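Local coordinates for protein probable ss-1,3-N-acetylglucosaminyltransferase (Staphylococcus aureus subsp. aureus N315, PDB 6H21) that is a probable glycosyltransferase of family 2 with a GT-A fold, modelled with manganese ions and uridine-diphosphate-N-acetylglucosamine, at residues C[216-219]-C[220-223]; C[262-265]-C[266-270]; C[273-276]-C[277-281]; C[324-327]-C[328-332]; C[334-337]-C[338-341]. All coordinates share one frame; numbering follows the deposited sequence.

Overall arrangement
Contact 1 lies at the surface, where a loop leads into strand 222-225 of the GT-A sheet. The other four lie on helices of the TarS-type linker domain. Contacts 2 and 3 share helix 264-281. The first sits at its exposed, polar start and the second is buried further along. Contacts 4 and 5 are buried on the successive helices 324-332 and 335-344, centres about 8 Å apart. Contact 4 packs against contact 3 through Ile330 and Leu327. Contact 1 relies on stacked tyrosines and a salt bridge, contact 2 on capping and a bonded arginine. Contacts 3 to 5 rest on helix backbone bonds and on aliphatic packing against the preceding turn. Contacts 4 and 5 meet other subunits.

Contact 1 of 5, residues C[216-219]-C[220-223]; sequences KTDY and EYYI
Tyr219 packs on the ring of Tyr221. Its CB sits over one face, 4.1 Å from the Tyr221 ring centroid, a CH-pi contact. The Tyr219 ring then points its edge at the face of Tyr221. This is an offset edge-to-face pair with centroids 5.8 Å apart and planes at 66°. Tyr219 CD1 lies 3.8 Å from Tyr221 CZ. Lys216 approaches the same ring with its aliphatic part, CG being 3.6 Å from Tyr221 CE2. Bends at chi2 (73°) and chi4 (79°) curl the lysine, and its NZ makes a weak hydrogen bond to Tyr221 OH at 3.4 Å. The stronger partner of NZ is Asp218 OD1, a salt bridge of 2.7 Å in which NZ comes from above the carboxylate plane. The loop joins strands 213-216 and 222-225 of the GT-A sheet. Both strands run parallel to strand 134-142, so the loop is a brief excursion between two stretches along one neighbour. Further out, Asp122 of helix 119-129 bonds Tyr221 OH. Asn157 bonds both Asp218 OD1 and Thr217 OG1. Tyr222 reaches Asp113 and the backbone N of Asp110, part of a probable DxD motif at manganese.

Contact 2 of 5, residues C[262-265]-C[266-270]; sequences KNQE and KRHQL
Lys266 N donates to Asn263 OD1 at 3.1 Å, with an N-H...O angle of 154°. Asn263 is the N-cap of helix 264-281, and its OD1 uses a lone pair for this bond. Glu265 N adds a weak second bond to the same oxygen. The side chain of Lys266 bends at chi2, and NZ bonds Gln269 OE1 at 2.9 Å. Arg267 follows. Its N bonds Asn263 O at 2.9 Å, and its chain runs out straight to the guanidinium. There NH1 bonds Gln264 OE1 at 3.1 Å, with the amide and guanidinium planes 88° apart. A kink at chi2 of Gln264 (57°) brings that oxygen round. Lys262 O sits 3.6 Å above the centre of the Arg267 guanidinium. NE and NH2 bond the carbonyls of Tyr261 and Ser258. His268 N bonds Gln264 O at 3.0 Å, and the same oxygen lies over one face of the imidazole. At the ring edge, CD2 is 3.6 Å from Glu265 OE1, while ND1 bonds Tyr256 OH. Glu265 OE2 bonds Tyr318 OH and forms a salt bridge with Lys317. Gln269 N continues the helix to Glu265 O, and Leu270 N to Lys266 O. Arg267 thus ties the preceding loop to the first turn. The three guanidinium nitrogens each bond a carbonyl oxygen, which fixes the rotation of the group and probably spreads its charge over neutral acceptors.

Contact 3 of 5, residues C[273-276]-C[277-281]; sequences KYTT and RLLRH
Four i to i+4 bonds cross this part of helix 264-281, from Arg277 N to Lys273 O (165°) through to Arg280 N to Thr276 O, where the angle falls to 138°. Tyr274 and Arg277 lie side by side and point the same way. Ring and guanidinium planes are 28° apart, and Arg277 CD is 3.7 Å from Tyr274 CE1. On the same side of the Tyr274 ring plane, CE2 is 4.1 Å from Leu278 CB. Thr276 puts CG2 over one face of the Arg280 guanidinium, 3.4 Å above its plane and offset to the rim. That methyl packs 3.5 Å from Arg280 NH1. Thr275 CG2 lies 4.1 Å from Leu279 CD1. Two polar tips hydrogen-bond outward, Tyr274 OH to Gln200 OE1 and Arg280 NH1 to Tyr170 OH. In both threonines OG1 stands beside the backbone N and bonds the carbonyl one turn back, Ala271 O from Thr275 and Gly272 O from Thr276, and Thr275 OG1 also bonds Tyr252 OH. The side chain of Arg277 is about 8 Å from bound uridine-diphosphate-N-acetylglucosamine, Tyr274 and Leu278 pack on helix 242-256, and Thr275 and Leu279 pack on Leu327 and Ile330 of helix 324-332.

Contact 4 of 5, residues C[324-327]-C[328-332]; sequences NLKL and EAIRQ
Ile330 turns back over Lys326 one helical turn earlier. Its CB is 3.7 Å from Lys326 O. CG1, placed beside the backbone N (chi1 -66°), comes to 3.4 Å from Lys326 O. CD1 at the tip stays 3.6 Å from Lys326 O and touches Lys326 CG at 4.1 Å. The same tip packs on Leu279 of helix 264-281. The extended Lys326 chain crosses Ile330 at a slant and ends in a salt bridge to Asp342. These residues belong to helix 324-332 of the TarS-type linker domain, a short helix packed among helices 264-281, 294-308 and 335-344. Its backbone is regular alpha helix, as in the bond from Arg331 N to Leu327 O at 3.0 Å. Arg331 CG also rests on Leu327 O, at 3.5 Å. The guanidinium beyond it forms a salt bridge with Asp316 and bonds Val311 O. Gln332 NE2 donates to Glu328 OE2 at 2.8 Å, nearly straight at 168°. It arrives on the anti side of the carboxylate. Glu328 OE1 pairs with Arg313. Asn324 bonds Asn289 and Lys343 of the second subunit.

Contact 5 of 5, residues C[334-337]-C[338-341]; sequences DLLA and VMIA
Ala341 N bonds Ala337 O at 2.8 Å, the shortest bond across this contact. Met339 N meets Leu335 O almost straight, with an N-H...O angle of 175°. Val338 N and Ile340 N bond the carbonyls of Asp334 and Leu336, completing regular alpha-helical turns. Asp334 is the N-cap of helix 335-344. Its OD1 accepts from Ala337 N at 3.0 Å, and the N-H comes from above the carboxylate plane, 43° out of it. The carboxylate probably also benefits from the positive end of the helix dipole, and the side chain lies about 3 Å from a bound manganese. The side chains lean back on the carbonyls of the preceding turn. Val338 CG2 is 3.4 Å from Asp334 O. Ile340 CG1 is 3.2 Å from Leu336 O, and its CD1 follows at 3.3 Å from that oxygen. CG of Met339 stands beside the backbone N (chi1 -72°) and the chain runs on extended to SD, 4.4 Å from both Leu335 CG and Leu336 CD2. Apolar packing then spreads outward. Leu335 packs on helix 294-308. Ala337, Val338 and Ala341 lie on helix 324-332. Ile340 meets Ile340 of the second subunit and Leu325 of the third, so helix 335-344 lies between its own domain and two other subunits.

Contact 1 of 5, residues C[216-219]-C[220-223]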
loop_
_atom_site.group_PDB
_atom_site.type_symbol
_atom_site.label_atom_id
_atom_site.label_comp_id
_atom_site.label_asym_id
_atom_site.label_seq_id
_atom_site.Cartn_x
_atom_site.Cartn_y
_atom_site.Cartn_z
ATOM N N LYS C 216 16.337 40.561 -3.744
ATOM C CA LYS C 216 15.919 41.940 -3.553
ATOM C C LYS C 216 14.381 41.982 -3.551
ATOM O O LYS C 216 13.751 41.439 -4.447
ATOM C CB LYS C 216 16.609 42.782 -4.635
ATOM C CG LYS C 216 16.572 44.285 -4.443
ATOM C CD LYS C 216 17.469 44.807 -3.351
ATOM C CE LYS C 216 17.808 46.276 -3.513
ATOM N NZ LYS C 216 16.700 47.145 -3.050
ATOM N N THR C 217 13.794 42.628 -2.534
ATOM C CA THR C 217 12.371 42.465 -2.192
ATOM C C THR C 217 11.644 43.804 -1.958
ATOM O O THR C 217 10.475 43.796 -1.562
ATOM C CB THR C 217 12.228 41.598 -0.933
ATOM O OG1 THR C 217 12.819 42.276 0.179
ATOM C CG2 THR C 217 12.866 40.232 -1.073
ATOM N N ASP C 218 12.308 44.941 -2.193
ATOM C CA ASP C 218 11.772 46.256 -1.809
ATOM C C ASP C 218 10.504 46.583 -2.614
ATOM O O ASP C 218 9.574 47.181 -2.083
ATOM C CB ASP C 218 12.809 47.364 -2.001
ATOM C CG ASP C 218 14.009 47.226 -1.083
ATOM O OD1 ASP C 218 14.797 46.271 -1.284
ATOM O OD2 ASP C 218 14.141 48.069 -0.167
ATOM N N TYR C 219 10.485 46.184 -3.894
ATOM C CA TYR C 219 9.314 46.346 -4.772
ATOM C C TYR C 219 9.014 45.011 -5.456
ATOM O O TYR C 219 9.822 44.075 -5.402
ATOM C CB TYR C 219 9.570 47.427 -5.824
ATOM C CG TYR C 219 9.914 48.776 -5.245
ATOM C CD1 TYR C 219 11.217 49.073 -4.888
ATOM C CD2 TYR C 219 8.942 49.738 -5.018
ATOM C CE1 TYR C 219 11.552 50.293 -4.328
ATOM C CE2 TYR C 219 9.257 50.966 -4.453
ATOM C CZ TYR C 219 10.568 51.237 -4.102
ATOM O OH TYR C 219 10.932 52.425 -3.552
ATOM N N GLU C 220 7.845 44.925 -6.096
ATOM C CA GLU C 220 7.591 43.840 -7.035
ATOM C C GLU C 220 8.231 44.241 -8.372
ATOM O O GLU C 220 7.628 44.962 -9.170
ATOM C CB GLU C 220 6.091 43.557 -7.146
ATOM C CG GLU C 220 5.465 43.032 -5.856
ATOM C CD GLU C 220 3.996 42.647 -5.981
ATOM O OE1 GLU C 220 3.355 43.033 -6.975
ATOM O OE2 GLU C 220 3.495 41.959 -5.087
ATOM N N TYR C 221 9.471 43.792 -8.583
ATOM C CA TYR C 221 10.337 44.312 -9.631
ATOM C C TYR C 221 9.985 43.723 -11.003
ATOM O O TYR C 221 10.223 44.367 -12.017
ATOM C CB TYR C 221 11.801 43.997 -9.324
ATOM C CG TYR C 221 12.415 44.832 -8.231
ATOM C CD1 TYR C 221 12.644 46.185 -8.422
ATOM C CD2 TYR C 221 12.784 44.268 -7.018
ATOM C CE1 TYR C 221 13.235 46.959 -7.436
ATOM C CE2 TYR C 221 13.369 45.031 -6.019
ATOM C CZ TYR C 221 13.595 46.379 -6.231
ATOM O OH TYR C 221 14.167 47.148 -5.264
ATOM N N TYR C 222 9.482 42.485 -11.023
ATOM C CA TYR C 222 9.119 41.784 -12.259
ATOM C C TYR C 222 7.674 41.294 -12.142
ATOM O O TYR C 222 7.372 40.510 -11.255
ATOM C CB TYR C 222 10.072 40.613 -12.514
ATOM C CG TYR C 222 9.899 39.963 -13.862
ATOM C CD1 TYR C 222 8.774 39.204 -14.157
ATOM C CD2 TYR C 222 10.860 40.094 -14.843
ATOM C CE1 TYR C 222 8.603 38.632 -15.404
ATOM C CE2 TYR C 222 10.713 39.512 -16.089
ATOM C CZ TYR C 222 9.583 38.769 -16.369
ATOM O OH TYR C 222 9.436 38.207 -17.600
ATOM N N ILE C 223 6.802 41.774 -13.039
ATOM C CA ILE C 223 5.379 41.468 -12.986
ATOM C C ILE C 223 5.069 40.403 -14.041
ATOM O O ILE C 223 5.208 40.658 -15.234
ATOM C CB ILE C 223 4.534 42.746 -13.177
ATOM C CG1 ILE C 223 4.892 43.812 -12.138
ATOM C CG2 ILE C 223 3.053 42.422 -13.154
ATOM C CD1 ILE C 223 4.720 45.232 -12.630
#

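Contact 2 of 5, residues C[262-265]-C[266-270]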
loop_
_atom_site.group_PDB
_atom_site.type_symbol
_atom_site.label_atom_id
_atom_site.label_comp_id
_atom_site.label_asym_id
_atom_site.label_seq_id
_atom_site.Cartn_x
_atom_site.Cartn_y
_atom_site.Cartn_z
ATOM N N LYS C 262 31.424 20.862 -4.428
ATOM C CA LYS C 262 32.283 19.754 -4.848
ATOM C C LYS C 262 32.283 18.640 -3.799
ATOM O O LYS C 262 32.634 17.520 -4.119
ATOM C CB LYS C 262 33.700 20.245 -5.174
ATOM C CG LYS C 262 34.308 21.170 -4.141
ATOM C CD LYS C 262 35.456 21.976 -4.692
ATOM C CE LYS C 262 35.738 23.201 -3.855
ATOM N NZ LYS C 262 35.875 22.824 -2.427
ATOM N N ASN C 263 31.827 18.921 -2.573
ATOM C CA ASN C 263 31.699 17.878 -1.571
ATOM C C ASN C 263 30.585 16.906 -1.996
ATOM O O ASN C 263 29.456 17.313 -2.337
ATOM C CB ASN C 263 31.449 18.449 -0.179
ATOM C CG ASN C 263 31.330 17.361 0.861
ATOM O OD1 ASN C 263 30.229 16.908 1.160
ATOM N ND2 ASN C 263 32.457 16.924 1.410
ATOM N N GLN C 264 30.899 15.607 -1.940
ATOM C CA GLN C 264 30.042 14.607 -2.518
ATOM C C GLN C 264 28.714 14.545 -1.740
ATOM O O GLN C 264 27.641 14.394 -2.329
ATOM C CB GLN C 264 30.787 13.273 -2.566
ATOM C CG GLN C 264 30.127 12.261 -3.485
ATOM C CD GLN C 264 29.949 12.736 -4.913
ATOM O OE1 GLN C 264 30.617 13.655 -5.400
ATOM N NE2 GLN C 264 29.020 12.087 -5.596
ATOM N N GLU C 265 28.794 14.696 -0.414
ATOM C CA GLU C 265 27.606 14.631 0.438
ATOM C C GLU C 265 26.718 15.856 0.195
ATOM O O GLU C 265 25.496 15.758 0.246
ATOM C CB GLU C 265 28.008 14.534 1.910
ATOM C CG GLU C 265 26.883 14.050 2.793
ATOM C CD GLU C 265 26.336 12.680 2.416
ATOM O OE1 GLU C 265 27.129 11.818 2.002
ATOM O OE2 GLU C 265 25.123 12.472 2.544
ATOM N N LYS C 266 27.356 17.004 -0.038
ATOM C CA LYS C 266 26.685 18.261 -0.415
ATOM C C LYS C 266 25.927 18.081 -1.739
ATOM O O LYS C 266 24.803 18.588 -1.889
ATOM C CB LYS C 266 27.703 19.405 -0.500
ATOM C CG LYS C 266 27.117 20.798 -0.723
ATOM C CD LYS C 266 26.055 21.225 0.290
ATOM C CE LYS C 266 25.393 22.536 -0.092
ATOM N NZ LYS C 266 24.367 22.949 0.889
ATOM N N ARG C 267 26.530 17.372 -2.703
ATOM C CA ARG C 267 25.835 17.060 -3.979
ATOM C C ARG C 267 24.600 16.170 -3.739
ATOM O O ARG C 267 23.514 16.414 -4.326
ATOM C CB ARG C 267 26.832 16.430 -4.952
ATOM C CG ARG C 267 27.903 17.397 -5.435
ATOM C CD ARG C 267 29.065 16.674 -6.074
ATOM N NE ARG C 267 30.002 17.578 -6.714
ATOM C CZ ARG C 267 31.083 17.171 -7.369
ATOM N NH1 ARG C 267 31.390 15.883 -7.380
ATOM N NH2 ARG C 267 31.842 18.049 -7.998
ATOM N N HIS C 268 24.752 15.135 -2.896
ATOM C CA HIS C 268 23.642 14.265 -2.498
ATOM C C HIS C 268 22.507 15.098 -1.901
ATOM O O HIS C 268 21.344 14.868 -2.188
ATOM C CB HIS C 268 24.079 13.200 -1.484
ATOM C CG HIS C 268 25.032 12.176 -2.006
ATOM N ND1 HIS C 268 24.967 11.691 -3.303
ATOM C CD2 HIS C 268 26.053 11.518 -1.403
ATOM C CE1 HIS C 268 25.932 10.804 -3.485
ATOM N NE2 HIS C 268 26.601 10.665 -2.325
ATOM N N GLN C 269 22.866 16.066 -1.055
ATOM C CA GLN C 269 21.884 16.916 -0.382
ATOM C C GLN C 269 21.139 17.771 -1.410
ATOM O O GLN C 269 19.933 17.874 -1.350
ATOM C CB GLN C 269 22.542 17.824 0.651
ATOM C CG GLN C 269 21.533 18.666 1.416
ATOM C CD GLN C 269 22.206 19.739 2.232
ATOM O OE1 GLN C 269 23.069 20.473 1.744
ATOM N NE2 GLN C 269 21.815 19.829 3.492
ATOM N N LEU C 270 21.880 18.406 -2.327
ATOM C CA LEU C 270 21.247 19.255 -3.343
ATOM C C LEU C 270 20.319 18.421 -4.244
ATOM O O LEU C 270 19.241 18.863 -4.602
ATOM C CB LEU C 270 22.344 19.945 -4.154
ATOM C CG LEU C 270 23.072 21.066 -3.420
ATOM C CD1 LEU C 270 24.329 21.460 -4.171
ATOM C CD2 LEU C 270 22.163 22.271 -3.219
#

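Contact 3 of 5, residues C[273-276]-C[277-281]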
loop_
_atom_site.group_PDB
_atom_site.type_symbol
_atom_site.label_atom_id
_atom_site.label_comp_id
_atom_site.label_asym_id
_atom_site.label_seq_id
_atom_site.Cartn_x
_atom_site.Cartn_y
_atom_site.Cartn_z
ATOM N N LYS C 273 17.152 17.606 -2.334
ATOM C CA LYS C 273 16.286 18.771 -2.281
ATOM C C LYS C 273 15.604 18.989 -3.635
ATOM O O LYS C 273 14.428 19.391 -3.683
ATOM C CB LYS C 273 17.078 19.995 -1.828
ATOM C CG LYS C 273 17.579 19.897 -0.390
ATOM C CD LYS C 273 16.472 19.814 0.641
ATOM C CE LYS C 273 16.990 19.306 1.974
ATOM N NZ LYS C 273 15.955 19.419 3.030
ATOM N N TYR C 274 16.316 18.710 -4.732
ATOM C CA TYR C 274 15.713 18.875 -6.059
ATOM C C TYR C 274 14.624 17.804 -6.250
ATOM O O TYR C 274 13.550 18.093 -6.789
ATOM C CB TYR C 274 16.723 18.856 -7.218
ATOM C CG TYR C 274 15.999 19.108 -8.511
ATOM C CD1 TYR C 274 15.636 20.391 -8.878
ATOM C CD2 TYR C 274 15.513 18.059 -9.265
ATOM C CE1 TYR C 274 14.868 20.635 -10.008
ATOM C CE2 TYR C 274 14.708 18.284 -10.373
ATOM C CZ TYR C 274 14.387 19.575 -10.755
ATOM O OH TYR C 274 13.595 19.792 -11.854
ATOM N N THR C 275 14.916 16.572 -5.825
ATOM C CA THR C 275 13.955 15.479 -5.925
ATOM C C THR C 275 12.654 15.868 -5.202
ATOM O O THR C 275 11.569 15.635 -5.713
ATOM C CB THR C 275 14.544 14.154 -5.417
ATOM O OG1 THR C 275 15.663 13.777 -6.228
ATOM C CG2 THR C 275 13.511 13.047 -5.439
ATOM N N THR C 276 12.778 16.463 -4.011
ATOM C CA THR C 276 11.638 16.940 -3.237
ATOM C C THR C 276 10.841 17.955 -4.063
ATOM O O THR C 276 9.628 17.840 -4.195
ATOM C CB THR C 276 12.063 17.532 -1.886
ATOM O OG1 THR C 276 12.796 16.539 -1.165
ATOM C CG2 THR C 276 10.897 18.006 -1.042
ATOM N N ARG C 277 11.538 18.944 -4.627
ATOM C CA ARG C 277 10.901 19.945 -5.477
ATOM C C ARG C 277 10.164 19.262 -6.643
ATOM O O ARG C 277 9.043 19.659 -6.988
ATOM C CB ARG C 277 11.940 20.952 -5.985
ATOM C CG ARG C 277 11.387 21.984 -6.957
ATOM C CD ARG C 277 11.647 21.609 -8.399
ATOM N NE ARG C 277 10.664 22.248 -9.268
ATOM C CZ ARG C 277 10.176 21.706 -10.379
ATOM N NH1 ARG C 277 9.190 22.322 -11.013
ATOM N NH2 ARG C 277 10.655 20.551 -10.834
ATOM N N LEU C 278 10.793 18.259 -7.256
ATOM C CA LEU C 278 10.225 17.574 -8.416
ATOM C C LEU C 278 8.920 16.844 -8.043
ATOM O O LEU C 278 7.903 16.893 -8.756
ATOM C CB LEU C 278 11.278 16.606 -8.960
ATOM C CG LEU C 278 10.874 15.799 -10.183
ATOM C CD1 LEU C 278 10.621 16.712 -11.360
ATOM C CD2 LEU C 278 11.938 14.778 -10.536
ATOM N N LEU C 279 8.951 16.140 -6.918
ATOM C CA LEU C 279 7.776 15.424 -6.416
ATOM C C LEU C 279 6.660 16.398 -6.018
ATOM O O LEU C 279 5.496 16.050 -6.153
ATOM C CB LEU C 279 8.202 14.550 -5.234
ATOM C CG LEU C 279 9.032 13.330 -5.626
ATOM C CD1 LEU C 279 9.538 12.600 -4.399
ATOM C CD2 LEU C 279 8.224 12.387 -6.513
ATOM N N ARG C 280 7.016 17.615 -5.586
ATOM C CA ARG C 280 6.046 18.631 -5.122
ATOM C C ARG C 280 5.414 19.419 -6.280
ATOM O O ARG C 280 4.238 19.787 -6.190
ATOM C CB ARG C 280 6.704 19.610 -4.151
ATOM C CG ARG C 280 6.679 19.141 -2.707
ATOM C CD ARG C 280 7.217 20.174 -1.734
ATOM N NE ARG C 280 7.277 19.563 -0.417
ATOM C CZ ARG C 280 8.156 19.866 0.534
ATOM N NH1 ARG C 280 9.160 20.695 0.275
ATOM N NH2 ARG C 280 8.012 19.340 1.740
ATOM N N HIS C 281 6.174 19.676 -7.352
ATOM C CA HIS C 281 5.718 20.611 -8.400
ATOM C C HIS C 281 6.010 20.103 -9.815
ATOM O O HIS C 281 5.771 20.836 -10.758
ATOM C CB HIS C 281 6.352 21.990 -8.184
ATOM C CG HIS C 281 5.903 22.649 -6.926
ATOM N ND1 HIS C 281 4.572 22.951 -6.683
ATOM C CD2 HIS C 281 6.576 23.024 -5.821
ATOM C CE1 HIS C 281 4.449 23.487 -5.486
ATOM N NE2 HIS C 281 5.666 23.557 -4.944
#

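Contact 4 of 5, residues C[324-327]-C[328-332]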
loop_
_atom_site.group_PDB
_atom_site.type_symbol
_atom_site.label_atom_id
_atom_site.label_comp_id
_atom_site.label_asym_id
_atom_site.label_seq_id
_atom_site.Cartn_x
_atom_site.Cartn_y
_atom_site.Cartn_z
ATOM N N ASN C 324 8.794 9.219 0.987
ATOM C CA ASN C 324 9.705 8.049 0.976
ATOM C C ASN C 324 9.140 6.935 0.079
ATOM O O ASN C 324 9.866 6.361 -0.692
ATOM C CB ASN C 324 10.038 7.504 2.379
ATOM C CG ASN C 324 8.943 6.724 3.114
ATOM O OD1 ASN C 324 7.772 7.114 3.161
ATOM N ND2 ASN C 324 9.322 5.641 3.785
ATOM N N LEU C 325 7.860 6.602 0.250
ATOM C CA LEU C 325 7.190 5.502 -0.472
ATOM C C LEU C 325 7.053 5.839 -1.957
ATOM O O LEU C 325 7.359 5.002 -2.817
ATOM C CB LEU C 325 5.807 5.263 0.146
ATOM C CG LEU C 325 4.931 4.238 -0.577
ATOM C CD1 LEU C 325 5.618 2.890 -0.665
ATOM C CD2 LEU C 325 3.585 4.106 0.114
ATOM N N LYS C 326 6.614 7.060 -2.258
ATOM C CA LYS C 326 6.395 7.475 -3.670
ATOM C C LYS C 326 7.714 7.372 -4.446
ATOM O O LYS C 326 7.770 6.778 -5.519
ATOM C CB LYS C 326 5.753 8.863 -3.757
ATOM C CG LYS C 326 5.408 9.300 -5.174
ATOM C CD LYS C 326 4.514 10.499 -5.239
ATOM C CE LYS C 326 4.101 10.816 -6.666
ATOM N NZ LYS C 326 3.006 11.808 -6.720
ATOM N N LEU C 327 8.795 7.852 -3.831
ATOM C CA LEU C 327 10.092 7.851 -4.441
ATOM C C LEU C 327 10.573 6.413 -4.653
ATOM O O LEU C 327 11.085 6.103 -5.709
ATOM C CB LEU C 327 11.082 8.657 -3.586
ATOM C CG LEU C 327 12.526 8.655 -4.087
ATOM C CD1 LEU C 327 12.593 9.204 -5.499
ATOM C CD2 LEU C 327 13.414 9.482 -3.170
ATOM N N GLU C 328 10.414 5.544 -3.655
ATOM C CA GLU C 328 10.826 4.153 -3.827
ATOM C C GLU C 328 9.987 3.483 -4.931
ATOM O O GLU C 328 10.496 2.700 -5.677
ATOM C CB GLU C 328 10.769 3.380 -2.503
ATOM C CG GLU C 328 11.492 2.038 -2.590
ATOM C CD GLU C 328 12.931 2.123 -3.075
ATOM O OE1 GLU C 328 13.680 2.938 -2.505
ATOM O OE2 GLU C 328 13.305 1.411 -4.034
ATOM N N ALA C 329 8.694 3.783 -4.994
ATOM C CA ALA C 329 7.827 3.189 -5.981
ATOM C C ALA C 329 8.278 3.598 -7.394
ATOM O O ALA C 329 8.268 2.772 -8.292
ATOM C CB ALA C 329 6.398 3.567 -5.715
ATOM N N ILE C 330 8.666 4.864 -7.562
ATOM C CA ILE C 330 9.220 5.346 -8.854
ATOM C C ILE C 330 10.514 4.596 -9.171
ATOM O O ILE C 330 10.694 4.102 -10.307
ATOM C CB ILE C 330 9.378 6.873 -8.855
ATOM C CG1 ILE C 330 8.001 7.533 -8.777
ATOM C CG2 ILE C 330 10.174 7.342 -10.083
ATOM C CD1 ILE C 330 8.017 8.957 -8.322
ATOM N N ARG C 331 11.408 4.464 -8.181
ATOM C CA ARG C 331 12.660 3.724 -8.404
ATOM C C ARG C 331 12.358 2.290 -8.855
ATOM O O ARG C 331 13.051 1.771 -9.711
ATOM C CB ARG C 331 13.580 3.693 -7.178
ATOM C CG ARG C 331 14.220 5.033 -6.841
ATOM C CD ARG C 331 15.378 4.909 -5.879
ATOM N NE ARG C 331 16.095 6.163 -5.686
ATOM C CZ ARG C 331 17.098 6.600 -6.430
ATOM N NH1 ARG C 331 17.679 7.747 -6.115
ATOM N NH2 ARG C 331 17.486 5.909 -7.487
ATOM N N GLN C 332 11.337 1.662 -8.254
ATOM C CA GLN C 332 10.998 0.261 -8.542
ATOM C C GLN C 332 10.185 0.140 -9.843
ATOM O O GLN C 332 9.931 -0.971 -10.276
ATOM C CB GLN C 332 10.192 -0.351 -7.386
ATOM C CG GLN C 332 10.968 -0.435 -6.071
ATOM C CD GLN C 332 12.162 -1.354 -6.147
ATOM O OE1 GLN C 332 12.157 -2.330 -6.880
ATOM N NE2 GLN C 332 13.215 -1.030 -5.419
#

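Contact 5 of 5, residues C[334-337]-C[338-341]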
loop_
_atom_site.group_PDB
_atom_site.type_symbol
_atom_site.label_atom_id
_atom_site.label_comp_id
_atom_site.label_asym_id
_atom_site.label_seq_id
_atom_site.Cartn_x
_atom_site.Cartn_y
_atom_site.Cartn_z
ATOM N N ASP C 334 6.966 0.785 -10.405
ATOM C CA ASP C 334 5.821 0.004 -9.935
ATOM C C ASP C 334 4.585 0.904 -9.880
ATOM O O ASP C 334 4.400 1.650 -8.926
ATOM C CB ASP C 334 6.122 -0.608 -8.567
ATOM C CG ASP C 334 5.137 -1.673 -8.090
ATOM O OD1 ASP C 334 3.903 -1.453 -8.130
ATOM O OD2 ASP C 334 5.627 -2.676 -7.562
ATOM N N LEU C 335 3.761 0.845 -10.933
ATOM C CA LEU C 335 2.681 1.772 -11.090
ATOM C C LEU C 335 1.680 1.598 -9.939
ATOM O O LEU C 335 1.178 2.582 -9.433
ATOM C CB LEU C 335 2.021 1.581 -12.459
ATOM C CG LEU C 335 0.797 2.467 -12.704
ATOM C CD1 LEU C 335 1.160 3.945 -12.659
ATOM C CD2 LEU C 335 0.115 2.125 -14.026
ATOM N N LEU C 336 1.416 0.349 -9.528
ATOM C CA LEU C 336 0.445 0.070 -8.411
ATOM C C LEU C 336 0.909 0.772 -7.128
ATOM O O LEU C 336 0.108 1.349 -6.387
ATOM C CB LEU C 336 0.313 -1.441 -8.186
ATOM C CG LEU C 336 -0.548 -2.213 -9.191
ATOM C CD1 LEU C 336 -0.563 -3.701 -8.882
ATOM C CD2 LEU C 336 -1.966 -1.701 -9.208
ATOM N N ALA C 337 2.209 0.684 -6.874
ATOM C CA ALA C 337 2.830 1.284 -5.696
ATOM C C ALA C 337 2.771 2.814 -5.777
ATOM O O ALA C 337 2.536 3.448 -4.775
ATOM C CB ALA C 337 4.234 0.784 -5.530
ATOM N N VAL C 338 2.917 3.411 -6.969
ATOM C CA VAL C 338 2.791 4.882 -7.072
ATOM C C VAL C 338 1.340 5.301 -6.790
ATOM O O VAL C 338 1.088 6.252 -6.032
ATOM C CB VAL C 338 3.316 5.435 -8.413
ATOM C CG1 VAL C 338 3.186 6.950 -8.473
ATOM C CG2 VAL C 338 4.757 5.008 -8.666
ATOM N N MET C 339 0.388 4.584 -7.397
ATOM C CA MET C 339 -1.021 4.793 -7.167
ATOM C C MET C 339 -1.309 4.750 -5.653
ATOM O O MET C 339 -1.973 5.635 -5.127
ATOM C CB MET C 339 -1.856 3.728 -7.877
ATOM C CG MET C 339 -1.895 3.887 -9.380
ATOM S SD MET C 339 -2.767 2.529 -10.156
ATOM C CE MET C 339 -4.474 2.949 -9.827
ATOM N N ILE C 340 -0.786 3.737 -4.972
ATOM C CA ILE C 340 -1.014 3.577 -3.528
ATOM C C ILE C 340 -0.348 4.744 -2.785
ATOM O O ILE C 340 -0.964 5.372 -1.983
ATOM C CB ILE C 340 -0.518 2.205 -3.044
ATOM C CG1 ILE C 340 -1.386 1.068 -3.595
ATOM C CG2 ILE C 340 -0.445 2.157 -1.528
ATOM C CD1 ILE C 340 -0.671 -0.269 -3.633
ATOM N N ALA C 341 0.894 5.069 -3.143
ATOM C CA ALA C 341 1.622 6.183 -2.487
ATOM C C ALA C 341 0.806 7.478 -2.580
ATOM O O ALA C 341 0.689 8.224 -1.588
ATOM C CB ALA C 341 2.984 6.361 -3.097
#